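Local coordinates for putative uncharacterized protein F9E10.5 (Arabidopsis thaliana, PDB 3AG7) that carries an auxilin-like J domain whose co-chaperone activity is required for chloroplast photorelocation movement, in which the whole protein modulates chloroplast actin filaments, at residues R16-G21 / F90-E95. Residues are numbered along the deposited sequence; the frame is centred on the assembly and turned at random.
Sequences RKWSSG and FELLQE
The last turn of helix 5-19 approaches the middle of helix 80-100 most closely at Ser19 and Leu92, whose CA atoms stand 8.1 Å apart. One side chain bridges most of that gap: Leu92 reaches out from helix 80-100 and touches helix 5-19 with a single methyl, CD1. Its CG lies beside the backbone N and anti to the carbonyl carbon (chi1 -68°), an orientation that carries the branch across toward Ser19. There CD1 rests on Ser19 CB at 3.7 Å, a methyl against a methylene. The same methyl comes within 4.3 Å of CZ3 of Trp18, meeting the six-membered ring at its edge, near the ring plane, rather than over a face. CD1 of Leu92 thus touches Ser19 CB and the indole rim together.

Ser19 OG turns back to its own helix and hydrogen-bonds to the carbonyl of Ile15, one turn earlier, so its polar need is met locally. Trp18 is buried, and NE1, on the pyrrole side of the indole, gives its hydrogen to the carbonyl of Thr32. Leu29 of helix 26-30 touches both Trp18 and Leu92, adding a third helix to the apolar cluster, while Leu93, next along, packs against both helix 26-30 and helix 54-68.

No hydrogen bond or salt bridge spans the two segments, and only 109 Å² is buried between them. Their direct attachment is therefore a small van der Waals contact, with the side-chain polar atoms bonded outside it, joining the N-terminal helix to helix 80-100 of the J domain.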
loop_
_atom_site.group_PDB
_atom_site.type_symbol
_atom_site.label_atom_id
_atom_site.label_comp_id
_atom_site.label_asym_id
_atom_site.label_seq_id
_atom_site.Cartn_x
_atom_site.Cartn_y
_atom_site.Cartn_z
ATOM N N ARG A 16 -1.879 -11.264 0.925
ATOM C CA ARG A 16 -3.137 -11.887 0.433
ATOM C C ARG A 16 -4.280 -11.741 1.425
ATOM O O ARG A 16 -5.402 -11.398 1.031
ATOM C CB ARG A 16 -2.944 -13.374 0.092
ATOM C CG ARG A 16 -2.322 -13.626 -1.277
ATOM C CD ARG A 16 -2.254 -15.141 -1.577
ATOM N NE ARG A 16 -1.790 -15.969 -0.454
ATOM C CZ ARG A 16 -0.581 -16.539 -0.394
ATOM N NH1 ARG A 16 0.274 -16.359 -1.369
ATOM N NH2 ARG A 16 -0.229 -17.278 0.641
ATOM N N LYS A 17 -3.996 -11.963 2.705
ATOM C CA LYS A 17 -5.006 -11.910 3.754
ATOM C C LYS A 17 -5.430 -10.453 3.901
ATOM O O LYS A 17 -6.616 -10.154 3.937
ATOM C CB LYS A 17 -4.474 -12.495 5.068
ATOM C CG LYS A 17 -5.300 -12.187 6.305
ATOM C CD LYS A 17 -4.490 -12.331 7.620
ATOM C CE LYS A 17 -3.212 -11.446 7.697
ATOM N NZ LYS A 17 -3.281 -10.017 7.165
ATOM N N TRP A 18 -4.456 -9.549 3.850
ATOM C CA TRP A 18 -4.766 -8.123 4.000
ATOM C C TRP A 18 -5.606 -7.564 2.839
ATOM O O TRP A 18 -6.543 -6.784 3.049
ATOM C CB TRP A 18 -3.496 -7.327 4.246
ATOM C CG TRP A 18 -3.736 -5.814 4.265
ATOM C CD1 TRP A 18 -4.174 -5.066 5.321
ATOM C CD2 TRP A 18 -3.507 -4.912 3.200
ATOM N NE1 TRP A 18 -4.290 -3.755 4.952
ATOM C CE2 TRP A 18 -3.883 -3.630 3.648
ATOM C CE3 TRP A 18 -3.034 -5.061 1.894
ATOM C CZ2 TRP A 18 -3.774 -2.498 2.839
ATOM C CZ3 TRP A 18 -2.970 -3.965 1.091
ATOM C CH2 TRP A 18 -3.328 -2.696 1.563
ATOM N N SER A 19 -5.322 -7.991 1.622
ATOM C CA SER A 19 -5.893 -7.342 0.474
ATOM C C SER A 19 -7.229 -7.970 0.098
ATOM O O SER A 19 -7.961 -7.433 -0.743
ATOM C CB SER A 19 -4.935 -7.388 -0.717
ATOM O OG SER A 19 -4.681 -8.727 -1.163
ATOM N N SER A 20 -7.510 -9.132 0.688
ATOM C CA SER A 20 -8.734 -9.888 0.332
ATOM C C SER A 20 -9.976 -9.030 0.463
ATOM O O SER A 20 -10.246 -8.477 1.535
ATOM C CB SER A 20 -8.934 -11.083 1.246
ATOM O OG SER A 20 -10.028 -11.846 0.750
ATOM N N GLY A 21 -10.751 -8.977 -0.617
ATOM C CA GLY A 21 -12.017 -8.223 -0.644
ATOM C C GLY A 21 -11.792 -6.725 -0.681
ATOM O O GLY A 21 -12.747 -5.947 -0.536
ATOM N N PHE A 90 2.186 -1.830 -3.625
ATOM C CA PHE A 90 2.167 -0.749 -4.601
ATOM C C PHE A 90 1.431 -1.191 -5.853
ATOM O O PHE A 90 0.698 -0.411 -6.425
ATOM C CB PHE A 90 3.613 -0.357 -4.948
ATOM C CG PHE A 90 3.712 0.876 -5.774
ATOM C CD1 PHE A 90 3.306 2.105 -5.261
ATOM C CD2 PHE A 90 4.168 0.819 -7.065
ATOM C CE1 PHE A 90 3.409 3.241 -6.014
ATOM C CE2 PHE A 90 4.241 1.993 -7.845
ATOM C CZ PHE A 90 3.852 3.166 -7.326
ATOM N N GLU A 91 1.672 -2.423 -6.303
ATOM C CA GLU A 91 0.867 -2.988 -7.425
ATOM C C GLU A 91 -0.637 -2.888 -7.168
ATOM O O GLU A 91 -1.395 -2.465 -8.060
ATOM C CB GLU A 91 1.228 -4.447 -7.696
ATOM C CG GLU A 91 2.599 -4.634 -8.275
ATOM C CD GLU A 91 2.909 -6.114 -8.538
ATOM O OE1 GLU A 91 2.146 -7.013 -8.071
ATOM O OE2 GLU A 91 3.912 -6.369 -9.234
ATOM N N LEU A 92 -1.070 -3.247 -5.951
ATOM C CA LEU A 92 -2.497 -3.191 -5.584
ATOM C C LEU A 92 -2.985 -1.771 -5.602
ATOM O O LEU A 92 -4.044 -1.495 -6.153
ATOM C CB LEU A 92 -2.745 -3.818 -4.217
ATOM C CG LEU A 92 -2.532 -5.333 -4.149
ATOM C CD1 LEU A 92 -2.274 -5.774 -2.716
ATOM C CD2 LEU A 92 -3.715 -6.093 -4.755
ATOM N N LEU A 93 -2.178 -0.865 -5.050
ATOM C CA LEU A 93 -2.550 0.553 -4.978
ATOM C C LEU A 93 -2.715 1.126 -6.387
ATOM O O LEU A 93 -3.709 1.818 -6.675
ATOM C CB LEU A 93 -1.519 1.348 -4.166
ATOM C CG LEU A 93 -1.640 1.136 -2.659
ATOM C CD1 LEU A 93 -0.597 1.979 -1.929
ATOM C CD2 LEU A 93 -3.022 1.514 -2.110
ATOM N N GLN A 94 -1.769 0.822 -7.282
ATOM C CA GLN A 94 -1.849 1.392 -8.633
ATOM C C GLN A 94 -3.096 0.931 -9.373
ATOM O O GLN A 94 -3.689 1.694 -10.135
ATOM C CB GLN A 94 -0.606 1.029 -9.444
ATOM C CG GLN A 94 0.621 1.737 -9.010
ATOM C CD GLN A 94 1.451 2.178 -10.199
ATOM O OE1 GLN A 94 2.275 1.419 -10.715
ATOM N NE2 GLN A 94 1.221 3.419 -10.657
ATOM N N GLU A 95 -3.429 -0.345 -9.217
ATOM C CA GLU A 95 -4.577 -0.956 -9.908
ATOM C C GLU A 95 -5.816 -0.263 -9.364
ATOM O O GLU A 95 -6.747 0.036 -10.116
ATOM C CB GLU A 95 -4.598 -2.473 -9.593
ATOM C CG GLU A 95 -5.868 -3.286 -10.055
ATOM C CD GLU A 95 -6.215 -4.650 -9.288
ATOM O OE1 GLU A 95 -5.590 -5.121 -8.248
ATOM O OE2 GLU A 95 -7.211 -5.265 -9.768
#